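Local coordinates for dual specificity protein phosphatase 14 (Homo sapiens, PDB 2WGP) that removes phosphate from phosphotyrosine, phosphoserine and phosphothreonine in proteins, inactivating MAP kinases such as ERK, JNK and p38 and damping T-cell receptor signalling, at residues Ile96-Val99 against Ser100-Gly104; Leu120-Ala123 against Tyr124-Phe128; Asp182-Glu185 against Lys186-Arg189. All coordinates share one frame; numbering follows the deposited sequence.

Interaction 1 (Ile96-Val99 against Ser100-Gly104)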
ATOM      1  N   ILE A  96     -25.126  13.468  22.890  1.00 25.93           N
ATOM      2  CA  ILE A  96     -26.205  14.230  22.259  1.00 25.62           C
ATOM      3  C   ILE A  96     -27.534  13.816  22.885  1.00 25.20           C
ATOM      4  O   ILE A  96     -28.343  14.676  23.208  1.00 25.09           O
ATOM      5  CB  ILE A  96     -26.263  14.077  20.700  1.00 25.11           C
ATOM      6  CG1 ILE A  96     -24.975  14.620  20.055  1.00 26.02           C
ATOM      7  CG2 ILE A  96     -27.482  14.838  20.133  1.00 25.63           C
ATOM      8  CD1 ILE A  96     -24.663  14.088  18.588  1.00 25.95           C
ATOM      9  N   HIS A  97     -27.733  12.512  23.061  1.00 24.88           N
ATOM     10  CA  HIS A  97     -28.967  11.978  23.651  1.00 25.58           C
ATOM     11  C   HIS A  97     -29.117  12.407  25.116  1.00 25.31           C
ATOM     12  O   HIS A  97     -30.194  12.823  25.538  1.00 24.95           O
ATOM     13  CB  HIS A  97     -28.984  10.444  23.516  1.00 25.46           C
ATOM     14  CG  HIS A  97     -30.204   9.786  24.091  1.00 25.79           C
ATOM     15  ND1 HIS A  97     -31.451   9.920  23.525  1.00 26.30           N
ATOM     16  CD2 HIS A  97     -30.366   8.990  25.173  1.00 28.35           C
ATOM     17  CE1 HIS A  97     -32.331   9.232  24.230  1.00 27.97           C
ATOM     18  NE2 HIS A  97     -31.698   8.656  25.236  1.00 27.77           N
ATOM     19  N   SER A  98     -28.033  12.280  25.885  1.00 25.48           N
ATOM     20  CA  SER A  98     -28.002  12.684  27.314  1.00 25.73           C
ATOM     21  C   SER A  98     -28.386  14.159  27.476  1.00 25.37           C
ATOM     22  O   SER A  98     -29.191  14.510  28.334  1.00 24.30           O
ATOM     23  CB  SER A  98     -26.599  12.478  27.893  1.00 26.12           C
ATOM     24  OG  SER A  98     -26.563  12.997  29.210  1.00 30.02           O
ATOM     25  N   VAL A  99     -27.773  15.022  26.663  1.00 24.85           N
ATOM     26  CA  VAL A  99     -28.044  16.469  26.688  1.00 25.57           C
ATOM     27  C   VAL A  99     -29.501  16.778  26.344  1.00 25.82           C
ATOM     28  O   VAL A  99     -30.176  17.557  27.029  1.00 26.18           O
ATOM     29  CB  VAL A  99     -27.087  17.221  25.713  1.00 25.42           C
ATOM     30  CG1 VAL A  99     -27.548  18.663  25.491  1.00 26.36           C
ATOM     31  CG2 VAL A  99     -25.689  17.191  26.282  1.00 25.50           C
ATOM     32  N   SER A 100     -29.988  16.149  25.283  1.00 26.37           N
ATOM     33  CA  SER A 100     -31.381  16.272  24.883  1.00 26.98           C
ATOM     34  C   SER A 100     -32.359  15.835  25.986  1.00 27.77           C
ATOM     35  O   SER A 100     -33.348  16.531  26.294  1.00 26.59           O
ATOM     36  CB  SER A 100     -31.585  15.433  23.627  1.00 27.15           C
ATOM     37  OG  SER A 100     -32.933  15.318  23.316  1.00 26.27           O
ATOM     38  N   ARG A 101     -32.072  14.703  26.620  1.00 28.75           N
ATOM     39  CA  ARG A 101     -32.929  14.241  27.709  1.00 29.64           C
ATOM     40  C   ARG A 101     -32.855  15.123  28.954  1.00 28.93           C
ATOM     41  O   ARG A 101     -33.797  15.184  29.719  1.00 29.25           O
ATOM     42  CB  ARG A 101     -32.649  12.778  28.023  1.00 30.65           C
ATOM     43  CG  ARG A 101     -33.125  11.868  26.887  1.00 34.27           C
ATOM     44  CD  ARG A 101     -33.222  10.460  27.366  1.00 39.14           C
ATOM     45  NE  ARG A 101     -34.273  10.328  28.368  1.00 40.99           N
ATOM     46  CZ  ARG A 101     -34.305   9.396  29.318  1.00 43.88           C
ATOM     47  NH1 ARG A 101     -33.337   8.480  29.415  1.00 44.74           N
ATOM     48  NH2 ARG A 101     -35.323   9.379  30.180  1.00 43.96           N
ATOM     49  N   LYS A 102     -31.744  15.822  29.130  1.00 28.53           N
ATOM     50  CA  LYS A 102     -31.628  16.869  30.136  1.00 28.78           C
ATOM     51  C   LYS A 102     -32.136  18.239  29.643  1.00 27.62           C
ATOM     52  O   LYS A 102     -31.901  19.240  30.303  1.00 27.50           O
ATOM     53  CB  LYS A 102     -30.162  16.979  30.576  1.00 30.15           C
ATOM     54  CG  LYS A 102     -29.704  15.781  31.432  1.00 33.77           C
ATOM     55  CD  LYS A 102     -28.221  15.808  31.687  1.00 36.99           C
ATOM     56  CE  LYS A 102     -27.860  14.853  32.812  1.00 39.36           C
ATOM     57  NZ  LYS A 102     -26.390  14.605  32.841  1.00 41.90           N
ATOM     58  N   HIS A 103     -32.791  18.264  28.477  1.00 27.05           N
ATOM     59  CA  HIS A 103     -33.472  19.446  27.921  1.00 26.77           C
ATOM     60  C   HIS A 103     -32.521  20.562  27.480  1.00 26.01           C
ATOM     61  O   HIS A 103     -32.843  21.742  27.553  1.00 25.79           O
ATOM     62  CB  HIS A 103     -34.535  19.948  28.902  1.00 26.87           C
ATOM     63  CG  HIS A 103     -35.291  18.835  29.561  1.00 27.75           C
ATOM     64  ND1 HIS A 103     -36.093  17.963  28.850  1.00 28.08           N
ATOM     65  CD2 HIS A 103     -35.295  18.394  30.839  1.00 29.26           C
ATOM     66  CE1 HIS A 103     -36.582  17.053  29.669  1.00 28.85           C
ATOM     67  NE2 HIS A 103     -36.125  17.298  30.884  1.00 29.35           N
ATOM     68  N   GLY A 104     -31.352  20.162  26.991  1.00 25.41           N
ATOM     69  CA  GLY A 104     -30.421  21.081  26.394  1.00 24.78           C
ATOM     70  C   GLY A 104     -30.317  20.801  24.904  1.00 24.07           C
ATOM     71  O   GLY A 104     -31.182  20.138  24.288  1.00 23.17           O
TER
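H97 and R101, one helical turn apart, run side by side and point the same way, with R101 CG over one face of the imidazole at 4.0 Å from its centroid, a CH-pi contact. H97 CG stands anti to the backbone N (chi1 180°), which swings the ring toward the following turn and brings NE2 to 3.2 Å from R101 CD. The guanidinium beyond is turned 42° from the ring plane. Were an alanine to stand in for H97, the aliphatic part of R101 would probably lose the surface it lies on and be free to turn, and F128 would lose its stacking partner.

The tight part lies on the inward side, at V99. V99 O accepts G104 N at 2.9 Å while H103 N bonds S100 O, and H103 adopts positive phi: a textbook Schellman motif closing the helix. V99 CG1 packs against this turn, 3.5 Å from G104 C. By contrast, the outer side is loose: S98 OG and K102 NZ stay 4.0 Å apart, and K102 stretches along an exposed flank.

Beneath the helix end, I96 and V99 rest on strand 106-109, V99 also meets T53, and the H97 ring faces F128 of helix 116-129.

Interaction 2 (Leu120-Ala123 against Tyr124-Phe128)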
ATOM      1  N   LEU A 120     -20.555  12.309  12.515  1.00 22.89           N
ATOM      2  CA  LEU A 120     -21.032  12.069  13.865  1.00 22.56           C
ATOM      3  C   LEU A 120     -22.536  12.287  14.005  1.00 22.60           C
ATOM      4  O   LEU A 120     -23.212  11.508  14.703  1.00 21.37           O
ATOM      5  CB  LEU A 120     -20.261  12.948  14.849  1.00 23.84           C
ATOM      6  CG  LEU A 120     -18.760  12.641  14.995  1.00 23.09           C
ATOM      7  CD1 LEU A 120     -18.091  13.743  15.796  1.00 22.77           C
ATOM      8  CD2 LEU A 120     -18.527  11.222  15.607  1.00 24.82           C
ATOM      9  N   CYS A 121     -23.071  13.318  13.344  1.00 22.72           N
ATOM     10  CA  CYS A 121     -24.529  13.545  13.312  1.00 22.52           C
ATOM     11  C   CYS A 121     -25.270  12.399  12.623  1.00 22.90           C
ATOM     12  O   CYS A 121     -26.311  11.957  13.120  1.00 22.77           O
ATOM     13  CB  CYS A 121     -24.875  14.887  12.657  1.00 22.33           C
ATOM     14  SG  CYS A 121     -24.347  16.301  13.582  1.00 23.80           S
ATOM     15  N   ILE A 122     -24.730  11.904  11.508  1.00 22.95           N
ATOM     16  CA  ILE A 122     -25.341  10.769  10.805  1.00 23.16           C
ATOM     17  C   ILE A 122     -25.384   9.527  11.709  1.00 23.02           C
ATOM     18  O   ILE A 122     -26.402   8.809  11.762  1.00 22.53           O
ATOM     19  CB  ILE A 122     -24.613  10.451   9.455  1.00 23.22           C
ATOM     20  CG1 ILE A 122     -24.883  11.556   8.425  1.00 23.22           C
ATOM     21  CG2 ILE A 122     -25.071   9.115   8.894  1.00 22.56           C
ATOM     22  CD1 ILE A 122     -23.889  11.573   7.203  1.00 24.12           C
ATOM     23  N   ALA A 123     -24.296   9.299  12.451  1.00 23.11           N
ATOM     24  CA  ALA A 123     -24.232   8.146  13.347  1.00 22.70           C
ATOM     25  C   ALA A 123     -25.301   8.278  14.456  1.00 22.58           C
ATOM     26  O   ALA A 123     -25.999   7.306  14.771  1.00 22.06           O
ATOM     27  CB  ALA A 123     -22.821   8.003  13.942  1.00 22.61           C
ATOM     28  N   TYR A 124     -25.436   9.479  15.016  1.00 22.85           N
ATOM     29  CA  TYR A 124     -26.456   9.780  16.035  1.00 23.65           C
ATOM     30  C   TYR A 124     -27.891   9.526  15.538  1.00 23.59           C
ATOM     31  O   TYR A 124     -28.694   8.882  16.222  1.00 23.59           O
ATOM     32  CB  TYR A 124     -26.325  11.240  16.532  1.00 24.63           C
ATOM     33  CG  TYR A 124     -27.521  11.701  17.318  1.00 24.24           C
ATOM     34  CD1 TYR A 124     -27.697  11.309  18.657  1.00 23.98           C
ATOM     35  CD2 TYR A 124     -28.517  12.483  16.715  1.00 25.68           C
ATOM     36  CE1 TYR A 124     -28.804  11.701  19.377  1.00 24.69           C
ATOM     37  CE2 TYR A 124     -29.655  12.861  17.424  1.00 25.31           C
ATOM     38  CZ  TYR A 124     -29.791  12.478  18.751  1.00 25.48           C
ATOM     39  OH  TYR A 124     -30.890  12.877  19.459  1.00 25.93           O
ATOM     40  N   LEU A 125     -28.201  10.025  14.352  1.00 23.10           N
ATOM     41  CA  LEU A 125     -29.517   9.814  13.733  1.00 23.30           C
ATOM     42  C   LEU A 125     -29.861   8.327  13.553  1.00 23.55           C
ATOM     43  O   LEU A 125     -30.986   7.917  13.821  1.00 23.62           O
ATOM     44  CB  LEU A 125     -29.603  10.538  12.389  1.00 23.28           C
ATOM     45  CG  LEU A 125     -29.658  12.075  12.388  1.00 22.97           C
ATOM     46  CD1 LEU A 125     -29.703  12.580  10.924  1.00 23.96           C
ATOM     47  CD2 LEU A 125     -30.856  12.615  13.194  1.00 24.27           C
ATOM     48  N   MET A 126     -28.895   7.519  13.129  1.00 23.93           N
ATOM     49  CA  MET A 126     -29.106   6.089  13.023  1.00 24.07           C
ATOM     50  C   MET A 126     -29.381   5.441  14.380  1.00 24.63           C
ATOM     51  O   MET A 126     -30.327   4.643  14.510  1.00 24.17           O
ATOM     52  CB  MET A 126     -27.920   5.392  12.373  1.00 24.71           C
ATOM     53  CG  MET A 126     -27.778   5.652  10.862  1.00 24.02           C
ATOM     54  SD  MET A 126     -26.665   4.509  10.079  1.00 25.41           S
ATOM     55  CE  MET A 126     -25.062   5.116  10.671  1.00 22.81           C
ATOM     56  N   LYS A 127     -28.572   5.791  15.380  1.00 24.08           N
ATOM     57  CA  LYS A 127     -28.676   5.161  16.686  1.00 25.03           C
ATOM     58  C   LYS A 127     -29.921   5.577  17.456  1.00 25.62           C
ATOM     59  O   LYS A 127     -30.571   4.730  18.067  1.00 24.87           O
ATOM     60  CB  LYS A 127     -27.438   5.421  17.541  1.00 25.14           C
ATOM     61  CG  LYS A 127     -27.444   4.602  18.863  1.00 25.90           C
ATOM     62  CD  LYS A 127     -26.212   4.831  19.704  1.00 27.51           C
ATOM     63  CE  LYS A 127     -26.286   3.970  20.975  1.00 27.62           C
ATOM     64  NZ  LYS A 127     -24.977   3.896  21.647  1.00 28.07           N
ATOM     65  N   PHE A 128     -30.258   6.863  17.436  1.00 25.64           N
ATOM     66  CA  PHE A 128     -31.344   7.357  18.288  1.00 25.91           C
ATOM     67  C   PHE A 128     -32.624   7.784  17.565  1.00 26.51           C
ATOM     68  O   PHE A 128     -33.630   8.021  18.225  1.00 26.32           O
ATOM     69  CB  PHE A 128     -30.825   8.485  19.187  1.00 25.71           C
ATOM     70  CG  PHE A 128     -29.971   7.994  20.307  1.00 25.25           C
ATOM     71  CD1 PHE A 128     -30.552   7.343  21.404  1.00 25.65           C
ATOM     72  CD2 PHE A 128     -28.590   8.156  20.269  1.00 25.89           C
ATOM     73  CE1 PHE A 128     -29.775   6.874  22.431  1.00 25.59           C
ATOM     74  CE2 PHE A 128     -27.816   7.706  21.291  1.00 26.16           C
ATOM     75  CZ  PHE A 128     -28.405   7.058  22.383  1.00 26.09           C
TER
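I122 and M126 make the apolar contact of this helical turn, and the methionine is the one that folds back to make it. A bend at its third torsion (chi3 -74°) carries M126 CE to 4.4 Å from I122 CG2 and to 4.1 Å from A123 CA. Nearby, L125 lays its branch point against a backbone oxygen, CG being 3.4 Å from C121 O.

The backbone bonds form an unbroken i to i+4 run. Y124 N meets L120 O at 3.0 Å, L125 N meets C121 O in the straightest bond of the four (167°), and M126 N and K127 N follow suit to I122 O and A123 O.

Helix 116-129 is the one that follows the phosphate-binding P-loop of the protein-tyrosine phosphatase fold, the loop that carries C110, the residue that forms the phosphocysteine intermediate. The side chain of L120 lies about 7 Å from that of C110.

Among the aromatic groups, the Y124 ring is placed by a first torsion that sets CG anti to the backbone N (chi1 166°), with an edge toward C121 O, which lies near the ring plane. The Y124 ring also meets that of H129, the planes about 65° apart.

Charge enters through K127, whose fully extended chain takes NZ to salt bridges with both D90 and D94 of helix 89-101. Apolar cover comes from two further helices: I122 and L125 pack on helix 133-143, A123 and M126 on helix 151-165.

Interaction 3 (Asp182-Glu185 against Lys186-Arg189); sequences DVYE and KESR
In the last turn of the short C-terminal helix 182-188, E185 reaches forward to R189 in a salt bridge. R189 NH1 approaches E185 OE1 at 3.1 Å on the syn side, with the bond bent to 141° and the carboxylate and guanidinium planes 28° apart. A bend in the glutamate at its second torsion (chi2 -85°) folds the carboxylate over the arginine chain, and E185 OE2 lies 3.3 Å from R189 CD.

In the same turn, E185 O is held by S188: S188 OG donates to it at 2.6 Å, and S188 N adds a weak bond. The main bond of S188 N goes to Y184 O at 3.2 Å. Farther back the turns are regular, K186 N meeting D182 O at 2.9 Å.

On another flank Y184 and E187 lie side by side, E187 OE2 4.1 Å from Y184 CD1. Outside partners fix both: R148 forms a salt bridge with E187 and a cation-pi contact with Y184, Y137 bonds E187, and P149 O and W154 NE1 bond the tyrosine hydroxyl.

L87 of the second subunit packs on Y184 and S188, V183 rests on helix 133-143, and D182 joins K171 beside strand 172-175.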
ATOM      1  N   ASP A 182     -21.951   4.713  -2.978  1.00 23.49           N
ATOM      2  CA  ASP A 182     -22.828   4.798  -4.157  1.00 23.79           C
ATOM      3  C   ASP A 182     -23.585   6.125  -4.305  1.00 23.94           C
ATOM      4  O   ASP A 182     -23.819   6.563  -5.433  1.00 22.81           O
ATOM      5  CB  ASP A 182     -23.764   3.579  -4.308  1.00 24.65           C
ATOM      6  CG  ASP A 182     -24.564   3.233  -3.052  1.00 26.67           C
ATOM      7  OD1 ASP A 182     -24.846   4.090  -2.197  1.00 29.21           O
ATOM      8  OD2 ASP A 182     -24.970   2.057  -2.955  1.00 32.62           O
ATOM      9  N   VAL A 183     -23.944   6.766  -3.186  1.00 23.76           N
ATOM     10  CA  VAL A 183     -24.630   8.063  -3.238  1.00 23.80           C
ATOM     11  C   VAL A 183     -23.828   9.142  -3.984  1.00 23.13           C
ATOM     12  O   VAL A 183     -24.412   9.958  -4.697  1.00 22.54           O
ATOM     13  CB  VAL A 183     -25.071   8.586  -1.837  1.00 24.13           C
ATOM     14  CG1 VAL A 183     -26.253   7.722  -1.276  1.00 24.28           C
ATOM     15  CG2 VAL A 183     -23.913   8.632  -0.855  1.00 23.15           C
ATOM     16  N   TYR A 184     -22.511   9.118  -3.862  1.00 22.93           N
ATOM     17  CA  TYR A 184     -21.654  10.082  -4.564  1.00 23.89           C
ATOM     18  C   TYR A 184     -21.635   9.795  -6.062  1.00 24.88           C
ATOM     19  O   TYR A 184     -21.617  10.711  -6.877  1.00 25.16           O
ATOM     20  CB  TYR A 184     -20.224  10.050  -4.041  1.00 23.33           C
ATOM     21  CG  TYR A 184     -20.004  10.645  -2.655  1.00 22.47           C
ATOM     22  CD1 TYR A 184     -21.060  11.157  -1.887  1.00 21.75           C
ATOM     23  CD2 TYR A 184     -18.719  10.676  -2.105  1.00 23.67           C
ATOM     24  CE1 TYR A 184     -20.840  11.668  -0.627  1.00 22.16           C
ATOM     25  CE2 TYR A 184     -18.484  11.175  -0.865  1.00 21.72           C
ATOM     26  CZ  TYR A 184     -19.550  11.674  -0.109  1.00 21.31           C
ATOM     27  OH  TYR A 184     -19.327  12.202   1.147  1.00 22.22           O
ATOM     28  N   GLU A 185     -21.617   8.516  -6.423  1.00 26.46           N
ATOM     29  CA  GLU A 185     -21.650   8.142  -7.843  1.00 26.98           C
ATOM     30  C   GLU A 185     -22.993   8.586  -8.438  1.00 27.35           C
ATOM     31  O   GLU A 185     -23.036   9.163  -9.525  1.00 28.48           O
ATOM     32  CB  GLU A 185     -21.437   6.636  -7.983  1.00 27.18           C
ATOM     33  CG  GLU A 185     -20.965   6.191  -9.343  1.00 31.24           C
ATOM     34  CD  GLU A 185     -22.100   5.976 -10.315  1.00 35.43           C
ATOM     35  OE1 GLU A 185     -23.238   5.792  -9.833  1.00 38.64           O
ATOM     36  OE2 GLU A 185     -21.854   5.956 -11.552  1.00 37.04           O
ATOM     37  N   LYS A 186     -24.081   8.302  -7.725  1.00 27.52           N
ATOM     38  CA  LYS A 186     -25.423   8.689  -8.167  1.00 28.32           C
ATOM     39  C   LYS A 186     -25.555  10.209  -8.369  1.00 28.74           C
ATOM     40  O   LYS A 186     -26.081  10.646  -9.389  1.00 28.90           O
ATOM     41  CB  LYS A 186     -26.488   8.128  -7.219  1.00 28.34           C
ATOM     42  CG  LYS A 186     -26.565   6.595  -7.270  1.00 28.68           C
ATOM     43  CD  LYS A 186     -27.455   5.993  -6.200  1.00 29.28           C
ATOM     44  CE  LYS A 186     -27.640   4.509  -6.434  1.00 29.26           C
ATOM     45  NZ  LYS A 186     -28.747   3.956  -5.614  1.00 30.31           N
ATOM     46  N   GLU A 187     -25.061  10.984  -7.414  1.00 29.21           N
ATOM     47  CA  GLU A 187     -25.029  12.447  -7.496  1.00 29.78           C
ATOM     48  C   GLU A 187     -24.259  12.983  -8.734  1.00 30.13           C
ATOM     49  O   GLU A 187     -24.658  14.002  -9.301  1.00 30.48           O
ATOM     50  CB  GLU A 187     -24.415  13.050  -6.208  1.00 28.69           C
ATOM     51  CG  GLU A 187     -25.346  12.957  -4.966  1.00 28.91           C
ATOM     52  CD  GLU A 187     -24.635  13.252  -3.643  1.00 27.83           C
ATOM     53  OE1 GLU A 187     -25.151  12.842  -2.577  1.00 27.13           O
ATOM     54  OE2 GLU A 187     -23.565  13.902  -3.691  1.00 24.87           O
ATOM     55  N   SER A 188     -23.188  12.290  -9.131  1.00 31.54           N
ATOM     56  CA  SER A 188     -22.310  12.690 -10.258  1.00 32.62           C
ATOM     57  C   SER A 188     -23.003  12.602 -11.626  1.00 33.40           C
ATOM     58  O   SER A 188     -22.544  13.201 -12.604  1.00 31.66           O
ATOM     59  CB  SER A 188     -21.020  11.852 -10.303  1.00 33.14           C
ATOM     60  OG  SER A 188     -21.244  10.534 -10.789  1.00 34.18           O
ATOM     61  N   ARG A 189     -24.087  11.839 -11.668  1.00 34.23           N
ATOM     62  CA  ARG A 189     -24.885  11.655 -12.866  1.00 36.55           C
ATOM     63  C   ARG A 189     -26.160  12.498 -12.789  1.00 37.25           C
ATOM     64  O   ARG A 189     -27.053  12.330 -13.598  1.00 37.24           O
ATOM     65  CB  ARG A 189     -25.239  10.174 -12.992  1.00 37.14           C
ATOM     66  CG  ARG A 189     -24.015   9.255 -13.074  1.00 38.96           C
ATOM     67  CD  ARG A 189     -24.306   7.916 -12.446  1.00 41.66           C
ATOM     68  NE  ARG A 189     -25.607   7.415 -12.878  1.00 43.68           N
ATOM     69  CZ  ARG A 189     -26.443   6.687 -12.138  1.00 44.58           C
ATOM     70  NH1 ARG A 189     -26.143   6.338 -10.888  1.00 44.43           N
ATOM     71  NH2 ARG A 189     -27.604   6.309 -12.660  1.00 45.34           N
TER

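In the fold
Followed from the N terminus, the three contacts come in series: each closes no more than local helical turns, and none encloses or crosses another. Interaction 1 ends helix 89-101 just before strand 106-109 enters the central sheet. After that strand and the catalytic loop, interaction 2 occupies helix 116-129, its centre about 14 Å from that of interaction 1. These two touch, I96 CG2 lying 3.5 Å from Y124 CE1, and so join neighbouring helices of the catalytic domain. Interaction 3 follows the hairpin 172-175/178-181, about 22 Å from interaction 2 between centres. It lies across the chain's centre from interaction 1, touching neither, with helix 133-143 a neighbour it shares with interaction 2.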